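Local atomic coordinates of transcriptional regulator (Saccharomonospora viridis, PDB entry 4KWA), a protein that probably acts as a TetR-family transcriptional repressor that binds regulatory DNA, and holds a choline ion in its C-terminal domain. Residues 48-60 and 101-115. Numbering follows the deposited sequence.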
ATOM      1  N   LYS A  48      22.380   6.567  -5.585  1.00 35.37           N
ATOM      2  CA  LYS A  48      21.415   5.550  -5.823  1.00 41.89           C
ATOM      3  C   LYS A  48      20.009   6.165  -5.905  1.00 41.69           C
ATOM      4  O   LYS A  48      19.182   5.762  -6.760  1.00 35.62           O
ATOM      5  CB  LYS A  48      21.509   4.604  -4.660  1.00 48.74           C
ATOM      6  CG  LYS A  48      21.064   3.261  -5.030  1.00 46.30           C
ATOM      7  CD  LYS A  48      21.249   2.375  -3.859  1.00 43.65           C
ATOM      8  CE  LYS A  48      20.497   1.122  -4.226  1.00 32.87           C
ATOM      9  NZ  LYS A  48      20.634   0.192  -3.090  1.00 30.75           N
ATOM     10  N   LYS A  49      19.709   7.093  -4.976  1.00 35.77           N
ATOM     11  CA  LYS A  49      18.380   7.754  -4.947  1.00 37.42           C
ATOM     12  C   LYS A  49      18.124   8.429  -6.237  1.00 32.19           C
ATOM     13  O   LYS A  49      16.964   8.607  -6.642  1.00 28.46           O
ATOM     14  CB  LYS A  49      18.221   8.795  -3.794  1.00 43.74           C
ATOM     15  CG  LYS A  49      18.107   8.182  -2.413  1.00 54.90           C
ATOM     16  CD  LYS A  49      17.999   9.239  -1.307  1.00 65.26           C
ATOM     17  CE  LYS A  49      19.209  10.156  -1.216  1.00 83.10           C
ATOM     18  NZ  LYS A  49      19.127  11.062  -0.030  1.00 89.77           N
ATOM     19  N   ASP A  50      19.172   8.897  -6.901  1.00 29.42           N
ATOM     20  CA  ASP A  50      18.924   9.470  -8.218  1.00 32.66           C
ATOM     21  C   ASP A  50      18.531   8.442  -9.229  1.00 35.71           C
ATOM     22  O   ASP A  50      17.710   8.760 -10.109  1.00 32.54           O
ATOM     23  CB  ASP A  50      20.090  10.238  -8.788  1.00 35.26           C
ATOM     24  CG  ASP A  50      20.066  11.667  -8.368  1.00 53.43           C
ATOM     25  OD1 ASP A  50      19.997  11.928  -7.139  1.00 45.31           O
ATOM     26  OD2 ASP A  50      20.063  12.515  -9.277  1.00 59.32           O
ATOM     27  N   ILE A  51      19.125   7.240  -9.171  1.00 33.36           N
ATOM     28  CA  ILE A  51      18.694   6.165 -10.101  1.00 34.01           C
ATOM     29  C   ILE A  51      17.176   5.864  -9.865  1.00 34.04           C
ATOM     30  O   ILE A  51      16.409   5.750 -10.830  1.00 30.82           O
ATOM     31  CB  ILE A  51      19.510   4.874  -9.951  1.00 38.14           C
ATOM     32  CG1 ILE A  51      20.979   5.195 -10.180  1.00 41.80           C
ATOM     33  CG2 ILE A  51      18.988   3.801 -10.958  1.00 40.95           C
ATOM     34  CD1 ILE A  51      21.865   3.985 -10.038  1.00 44.11           C
ATOM     35  N   LEU A  52      16.738   5.796  -8.607  1.00 27.75           N
ATOM     36  CA  LEU A  52      15.324   5.512  -8.303  1.00 32.65           C
ATOM     37  C   LEU A  52      14.429   6.655  -8.846  1.00 31.96           C
ATOM     38  O   LEU A  52      13.454   6.404  -9.576  1.00 37.19           O
ATOM     39  CB  LEU A  52      15.083   5.367  -6.811  1.00 29.33           C
ATOM     40  CG  LEU A  52      13.672   5.083  -6.254  1.00 28.78           C
ATOM     41  CD1 LEU A  52      13.077   3.883  -6.931  1.00 27.33           C
ATOM     42  CD2 LEU A  52      13.621   4.919  -4.766  1.00 34.94           C
ATOM     43  N   LEU A  53      14.840   7.899  -8.566  1.00 28.60           N
ATOM     44  CA  LEU A  53      14.006   9.017  -8.979  1.00 28.44           C
ATOM     45  C   LEU A  53      13.862   9.027 -10.521  1.00 30.46           C
ATOM     46  O   LEU A  53      12.751   9.215 -11.063  1.00 30.39           O
ATOM     47  CB  LEU A  53      14.612  10.325  -8.456  1.00 29.77           C
ATOM     48  CG  LEU A  53      13.922  11.592  -8.871  1.00 32.36           C
ATOM     49  CD1 LEU A  53      12.636  11.654  -8.103  1.00 33.94           C
ATOM     50  CD2 LEU A  53      14.884  12.758  -8.560  1.00 29.68           C
ATOM     51  N   GLU A  54      14.971   8.864 -11.227  1.00 29.37           N
ATOM     52  CA  GLU A  54      14.906   8.986 -12.703  1.00 30.56           C
ATOM     53  C   GLU A  54      14.248   7.788 -13.367  1.00 31.18           C
ATOM     54  O   GLU A  54      13.560   7.888 -14.447  1.00 31.05           O
ATOM     55  CB  GLU A  54      16.309   9.257 -13.254  1.00 33.03           C
ATOM     56  CG  GLU A  54      16.918  10.595 -12.784  1.00 38.93           C
ATOM     57  CD  GLU A  54      16.060  11.825 -13.161  1.00 46.38           C
ATOM     58  OE1 GLU A  54      15.327  11.729 -14.181  1.00 45.23           O
ATOM     59  OE2 GLU A  54      16.125  12.888 -12.466  1.00 44.03           O
ATOM     60  N   ALA A  55      14.366   6.641 -12.681  1.00 29.08           N
ATOM     61  CA  ALA A  55      13.701   5.411 -13.167  1.00 26.61           C
ATOM     62  C   ALA A  55      12.185   5.555 -12.980  1.00 26.80           C
ATOM     63  O   ALA A  55      11.385   5.178 -13.878  1.00 31.29           O
ATOM     64  CB  ALA A  55      14.189   4.153 -12.367  1.00 29.37           C
ATOM     65  N   LEU A  56      11.800   6.203 -11.912  1.00 29.82           N
ATOM     66  CA  LEU A  56      10.353   6.386 -11.636  1.00 30.96           C
ATOM     67  C   LEU A  56       9.816   7.382 -12.694  1.00 31.60           C
ATOM     68  O   LEU A  56       8.728   7.201 -13.241  1.00 29.78           O
ATOM     69  CB  LEU A  56      10.132   7.003 -10.282  1.00 28.11           C
ATOM     70  CG  LEU A  56      10.470   6.110  -9.111  1.00 35.83           C
ATOM     71  CD1 LEU A  56      10.475   6.898  -7.823  1.00 37.91           C
ATOM     72  CD2 LEU A  56       9.448   5.014  -9.016  1.00 43.73           C
ATOM     73  N   ARG A  57      10.553   8.439 -12.942  1.00 31.92           N
ATOM     74  CA  ARG A  57      10.082   9.419 -13.901  1.00 30.93           C
ATOM     75  C   ARG A  57       9.883   8.787 -15.268  1.00 34.71           C
ATOM     76  O   ARG A  57       8.851   8.998 -15.938  1.00 28.95           O
ATOM     77  CB  ARG A  57      11.066  10.566 -14.009  1.00 34.58           C
ATOM     78  CG  ARG A  57      10.507  11.840 -14.654  1.00 38.08           C
ATOM     79  CD  ARG A  57      11.580  12.894 -14.873  1.00 47.80           C
ATOM     80  NE  ARG A  57      12.522  13.038 -13.745  1.00 50.93           N
ATOM     81  CZ  ARG A  57      12.272  13.665 -12.609  1.00 43.91           C
ATOM     82  NH1 ARG A  57      13.232  13.793 -11.694  1.00 42.16           N
ATOM     83  NH2 ARG A  57      11.095  14.242 -12.429  1.00 50.18           N
ATOM     84  N   ARG A  58      10.852   7.958 -15.670  1.00 30.68           N
ATOM     85  CA  ARG A  58      10.748   7.284 -16.968  1.00 28.86           C
ATOM     86  C   ARG A  58       9.558   6.325 -16.998  1.00 31.44           C
ATOM     87  O   ARG A  58       8.803   6.225 -17.987  1.00 30.90           O
ATOM     88  CB  ARG A  58      12.062   6.521 -17.332  1.00 32.66           C
ATOM     89  CG  ARG A  58      11.996   5.893 -18.731  1.00 39.70           C
ATOM     90  CD  ARG A  58      13.294   5.084 -19.014  1.00 45.08           C
ATOM     91  NE  ARG A  58      13.081   4.116 -20.095  1.00 47.60           N
ATOM     92  CZ  ARG A  58      12.701   2.850 -19.942  1.00 51.84           C
ATOM     93  NH1 ARG A  58      12.484   2.317 -18.725  1.00 51.46           N
ATOM     94  NH2 ARG A  58      12.538   2.096 -21.036  1.00 47.20           N
ATOM     95  N   ASN A  59       9.323   5.630 -15.904  1.00 30.17           N
ATOM     96  CA  ASN A  59       8.235   4.704 -15.916  1.00 31.96           C
ATOM     97  C   ASN A  59       6.895   5.380 -15.895  1.00 28.90           C
ATOM     98  O   ASN A  59       5.938   4.862 -16.474  1.00 31.90           O
ATOM     99  CB  ASN A  59       8.377   3.735 -14.745  1.00 33.99           C
ATOM    100  CG  ASN A  59       7.198   2.852 -14.628  1.00 37.52           C
ATOM    101  OD1 ASN A  59       6.196   3.253 -13.978  1.00 38.58           O
ATOM    102  ND2 ASN A  59       7.184   1.796 -15.418  1.00 41.57           N
ATOM    103  N   VAL A  60       6.773   6.488 -15.182  1.00 35.25           N
ATOM    104  CA  VAL A  60       5.462   7.208 -15.119  1.00 35.69           C
ATOM    105  C   VAL A  60       5.130   7.619 -16.524  1.00 35.92           C
ATOM    106  O   VAL A  60       3.976   7.507 -16.933  1.00 31.44           O
ATOM    107  CB  VAL A  60       5.503   8.423 -14.171  1.00 31.97           C
ATOM    108  CG1 VAL A  60       4.421   9.501 -14.460  1.00 33.68           C
ATOM    109  CG2 VAL A  60       5.534   7.950 -12.734  1.00 35.99           C
ATOM    110  N   VAL A 101       7.466  -1.791  -7.515  1.00 32.37           N
ATOM    111  CA  VAL A 101       8.154  -0.560  -7.307  1.00 30.71           C
ATOM    112  C   VAL A 101       7.274   0.457  -6.564  1.00 28.05           C
ATOM    113  O   VAL A 101       7.795   1.147  -5.660  1.00 33.78           O
ATOM    114  CB  VAL A 101       8.618   0.023  -8.622  1.00 29.71           C
ATOM    115  CG1 VAL A 101       9.185   1.426  -8.387  1.00 32.52           C
ATOM    116  CG2 VAL A 101       9.641  -0.938  -9.217  1.00 30.46           C
ATOM    117  N   TRP A 102       5.999   0.577  -6.962  1.00 26.83           N
ATOM    118  CA  TRP A 102       5.091   1.515  -6.261  1.00 25.50           C
ATOM    119  C   TRP A 102       4.957   1.218  -4.789  1.00 24.73           C
ATOM    120  O   TRP A 102       5.010   2.191  -3.993  1.00 28.59           O
ATOM    121  CB  TRP A 102       3.746   1.820  -6.939  1.00 28.93           C
ATOM    122  CG  TRP A 102       3.924   2.454  -8.302  1.00 38.97           C
ATOM    123  CD1 TRP A 102       3.602   1.881  -9.489  1.00 41.60           C
ATOM    124  CD2 TRP A 102       4.510   3.748  -8.611  1.00 37.06           C
ATOM    125  NE1 TRP A 102       3.925   2.734 -10.534  1.00 39.12           N
ATOM    126  CE2 TRP A 102       4.518   3.865 -10.021  1.00 44.04           C
ATOM    127  CE3 TRP A 102       5.105   4.788  -7.832  1.00 32.85           C
ATOM    128  CZ2 TRP A 102       4.986   5.004 -10.672  1.00 46.32           C
ATOM    129  CZ3 TRP A 102       5.561   5.939  -8.477  1.00 48.69           C
ATOM    130  CH2 TRP A 102       5.519   6.027  -9.897  1.00 50.43           C
ATOM    131  N   LEU A 103       4.862  -0.048  -4.414  1.00 25.46           N
ATOM    132  CA  LEU A 103       4.853  -0.402  -2.986  1.00 25.10           C
ATOM    133  C   LEU A 103       6.124   0.178  -2.302  1.00 25.08           C
ATOM    134  O   LEU A 103       6.093   0.646  -1.133  1.00 26.56           O
ATOM    135  CB  LEU A 103       4.814  -1.915  -2.730  1.00 26.66           C
ATOM    136  CG  LEU A 103       3.452  -2.593  -2.531  1.00 29.06           C
ATOM    137  CD1 LEU A 103       2.543  -2.445  -3.715  1.00 26.98           C
ATOM    138  CD2 LEU A 103       3.526  -4.046  -2.158  1.00 32.73           C
ATOM    139  N   GLN A 104       7.261   0.119  -2.972  1.00 23.09           N
ATOM    140  CA  GLN A 104       8.499   0.656  -2.349  1.00 24.06           C
ATOM    141  C   GLN A 104       8.479   2.208  -2.271  1.00 23.73           C
ATOM    142  O   GLN A 104       9.052   2.844  -1.377  1.00 27.01           O
ATOM    143  CB  GLN A 104       9.714   0.120  -3.096  1.00 24.75           C
ATOM    144  CG  GLN A 104       9.812  -1.378  -3.124  1.00 24.43           C
ATOM    145  CD  GLN A 104      10.995  -1.797  -3.996  1.00 30.04           C
ATOM    146  OE1 GLN A 104      12.158  -1.473  -3.702  1.00 30.29           O
ATOM    147  NE2 GLN A 104      10.704  -2.549  -4.970  1.00 26.88           N
ATOM    148  N   VAL A 105       7.848   2.775  -3.286  1.00 29.06           N
ATOM    149  CA  VAL A 105       7.736   4.197  -3.344  1.00 27.66           C
ATOM    150  C   VAL A 105       6.869   4.753  -2.265  1.00 27.98           C
ATOM    151  O   VAL A 105       7.181   5.819  -1.672  1.00 30.54           O
ATOM    152  CB  VAL A 105       7.274   4.642  -4.732  1.00 29.50           C
ATOM    153  CG1 VAL A 105       6.868   6.134  -4.800  1.00 28.56           C
ATOM    154  CG2 VAL A 105       8.468   4.474  -5.642  1.00 29.93           C
ATOM    155  N   TRP A 106       5.836   3.997  -1.892  1.00 26.31           N
ATOM    156  CA  TRP A 106       5.007   4.505  -0.791  1.00 30.19           C
ATOM    157  C   TRP A 106       5.854   4.733   0.457  1.00 31.54           C
ATOM    158  O   TRP A 106       5.721   5.737   1.169  1.00 30.97           O
ATOM    159  CB  TRP A 106       3.826   3.532  -0.544  1.00 30.99           C
ATOM    160  CG  TRP A 106       2.954   3.370  -1.622  1.00 29.16           C
ATOM    161  CD1 TRP A 106       2.629   4.285  -2.600  1.00 26.98           C
ATOM    162  CD2 TRP A 106       2.096   2.263  -1.817  1.00 28.67           C
ATOM    163  NE1 TRP A 106       1.705   3.767  -3.416  1.00 29.59           N
ATOM    164  CE2 TRP A 106       1.300   2.552  -2.924  1.00 30.35           C
ATOM    165  CE3 TRP A 106       1.913   1.025  -1.131  1.00 28.01           C
ATOM    166  CZ2 TRP A 106       0.365   1.653  -3.421  1.00 28.01           C
ATOM    167  CZ3 TRP A 106       0.981   0.118  -1.635  1.00 26.36           C
ATOM    168  CH2 TRP A 106       0.219   0.443  -2.771  1.00 27.84           C
ATOM    169  N   THR A 107       6.747   3.773   0.785  1.00 29.22           N
ATOM    170  CA  THR A 107       7.622   3.977   1.858  1.00 32.60           C
ATOM    171  C   THR A 107       8.660   5.030   1.637  1.00 27.89           C
ATOM    172  O   THR A 107       8.857   5.872   2.462  1.00 32.53           O
ATOM    173  CB  THR A 107       8.355   2.676   2.252  1.00 42.57           C
ATOM    174  OG1 THR A 107       7.508   2.093   3.184  1.00 41.33           O
ATOM    175  CG2 THR A 107       9.686   2.956   2.974  1.00 51.44           C
ATOM    176  N   GLU A 108       9.366   4.969   0.530  1.00 28.08           N
ATOM    177  CA  GLU A 108      10.432   5.948   0.283  1.00 28.80           C
ATOM    178  C   GLU A 108       9.870   7.374   0.234  1.00 36.72           C
ATOM    179  O   GLU A 108      10.582   8.340   0.545  1.00 36.47           O
ATOM    180  CB  GLU A 108      11.204   5.643  -0.998  1.00 26.10           C
ATOM    181  CG  GLU A 108      11.914   4.306  -0.964  1.00 34.82           C
ATOM    182  CD  GLU A 108      12.955   4.247   0.131  1.00 48.37           C
ATOM    183  OE1 GLU A 108      13.679   5.265   0.220  1.00 39.33           O
ATOM    184  OE2 GLU A 108      13.023   3.227   0.902  1.00 35.21           O
ATOM    185  N   SER A 109       8.608   7.499  -0.124  1.00 36.62           N
ATOM    186  CA  SER A 109       7.956   8.843  -0.138  1.00 33.63           C
ATOM    187  C   SER A 109       7.940   9.503   1.219  1.00 37.66           C
ATOM    188  O   SER A 109       8.117  10.732   1.298  1.00 42.23           O
ATOM    189  CB  SER A 109       6.541   8.755  -0.657  1.00 33.71           C
ATOM    190  OG  SER A 109       6.584   8.585  -2.047  1.00 43.36           O
ATOM    191  N   THR A 110       7.682   8.711   2.265  1.00 39.87           N
ATOM    192  CA  THR A 110       7.607   9.155   3.659  1.00 45.32           C
ATOM    193  C   THR A 110       8.967   9.637   4.169  1.00 51.80           C
ATOM    194  O   THR A 110       9.068  10.137   5.278  1.00 57.69           O
ATOM    195  CB  THR A 110       7.043   8.056   4.625  1.00 41.34           C
ATOM    196  OG1 THR A 110       7.981   6.994   4.824  1.00 40.33           O
ATOM    197  CG2 THR A 110       5.700   7.424   4.122  1.00 44.12           C
ATOM    198  N   LEU A 111       9.988   9.552   3.318  1.00 48.47           N
ATOM    199  CA  LEU A 111      11.350   9.912   3.651  1.00 43.82           C
ATOM    200  C   LEU A 111      12.159  10.804   2.723  1.00 50.00           C
ATOM    201  O   LEU A 111      13.144  11.379   3.185  1.00 48.14           O
ATOM    202  CB  LEU A 111      12.136   8.587   3.735  1.00 53.52           C
ATOM    203  CG  LEU A 111      11.609   7.496   4.675  1.00 53.43           C
ATOM    204  CD1 LEU A 111      12.398   6.193   4.601  1.00 50.26           C
ATOM    205  CD2 LEU A 111      11.605   8.061   6.098  1.00 49.50           C
ATOM    206  N   ASN A 112      11.797  10.841   1.423  1.00 41.17           N
ATOM    207  CA  ASN A 112      12.495  11.570   0.328  1.00 38.50           C
ATOM    208  C   ASN A 112      11.464  12.484  -0.375  1.00 40.48           C
ATOM    209  O   ASN A 112      10.544  11.936  -0.979  1.00 30.18           O
ATOM    210  CB  ASN A 112      13.025  10.514  -0.721  1.00 35.82           C
ATOM    211  CG  ASN A 112      13.829  11.112  -1.870  1.00 39.51           C
ATOM    212  OD1 ASN A 112      13.534  12.180  -2.362  1.00 42.33           O
ATOM    213  ND2 ASN A 112      14.812  10.369  -2.366  1.00 49.56           N
ATOM    214  N   PRO A 113      11.643  13.833  -0.318  1.00 45.09           N
ATOM    215  CA  PRO A 113      10.726  14.879  -0.883  1.00 33.06           C
ATOM    216  C   PRO A 113      10.654  14.888  -2.376  1.00 38.02           C
ATOM    217  O   PRO A 113       9.567  15.130  -2.874  1.00 37.38           O
ATOM    218  CB  PRO A 113      11.297  16.228  -0.348  1.00 43.65           C
ATOM    219  CG  PRO A 113      12.704  15.954   0.038  1.00 48.06           C
ATOM    220  CD  PRO A 113      12.833  14.451   0.330  1.00 49.55           C
ATOM    221  N   LYS A 114      11.744  14.533  -3.100  1.00 33.41           N
ATOM    222  CA  LYS A 114      11.674  14.513  -4.542  1.00 39.45           C
ATOM    223  C   LYS A 114      10.802  13.322  -4.973  1.00 28.42           C
ATOM    224  O   LYS A 114      10.011  13.480  -5.861  1.00 32.78           O
ATOM    225  CB  LYS A 114      13.022  14.511  -5.265  1.00 37.09           C
ATOM    226  CG  LYS A 114      13.839  15.805  -5.023  1.00 41.87           C
ATOM    227  CD  LYS A 114      15.078  15.929  -5.894  1.00 51.09           C
ATOM    228  CE  LYS A 114      16.248  15.036  -5.497  1.00 53.04           C
ATOM    229  NZ  LYS A 114      17.519  15.395  -6.225  1.00 51.01           N
ATOM    230  N   ILE A 115      10.961  12.167  -4.340  1.00 29.81           N
ATOM    231  CA  ILE A 115      10.184  11.009  -4.614  1.00 30.39           C
ATOM    232  C   ILE A 115       8.726  11.273  -4.239  1.00 25.95           C
ATOM    233  O   ILE A 115       7.845  10.933  -5.035  1.00 28.39           O
ATOM    234  CB  ILE A 115      10.707   9.738  -3.908  1.00 31.96           C
ATOM    235  CG1 ILE A 115      12.136   9.382  -4.361  1.00 39.48           C
ATOM    236  CG2 ILE A 115       9.738   8.561  -4.114  1.00 35.69           C
ATOM    237  CD1 ILE A 115      12.224   8.882  -5.755  1.00 45.36           C
TER
HETATM  238  O   HOH W   1      15.743  10.808  -5.059  1.00 44.89           O
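Leu56 is the knob of a knob-into-hole contact between helix 48-71, which leads out of the DNA-binding domain, and the later part of helix 94-109 together with the start of helix 113-139 in the ligand-binding domain; the hole is lined by Val101, Trp102, Val105 and Ile115. Leu56 CD2 lies 3.6 Å from Val105 CG2 and also meets Val101 CG1. The other branch presses on the end of Ile115, Leu56 CD1 to Ile115 CD1 at 3.4 Å, tight for two methyls. Ile115 CD1 also touches Leu53 CD1 at 3.7 Å, while Leu53 CD2 rests against the aliphatic chain of Lys114. Segments 48-60 and 101-109 run at 128° to each other, their axes 12.2 Å apart at closest approach, and side chains bridge the gap. In the TetR fold a long helix of this kind joins the helix-turn-helix domain to the helical ligand-binding body. Here Trp102, which touches the bound choline, also packs on it: Val60 CG2 abuts the indole edge near the ring plane, 3.4 Å from Trp102 CH2. Asn59 directs its amide nitrogen to Glu98, whereas its buried OD1 finds no polar partner. At the other end Asn112 N-caps helix 113-139, Asn112 OD1 accepting from Ile115 N at 3.2 Å and more weakly from Lys114 N. Asn112 CG stands anti to the backbone N (chi1 -177°), which brings Asn112 ND2 to 3.5 Å from Lys49 CD; ND2 also donates to a water that in turn donates to Lys49 O, tying the cap to the first turn of helix 48-71.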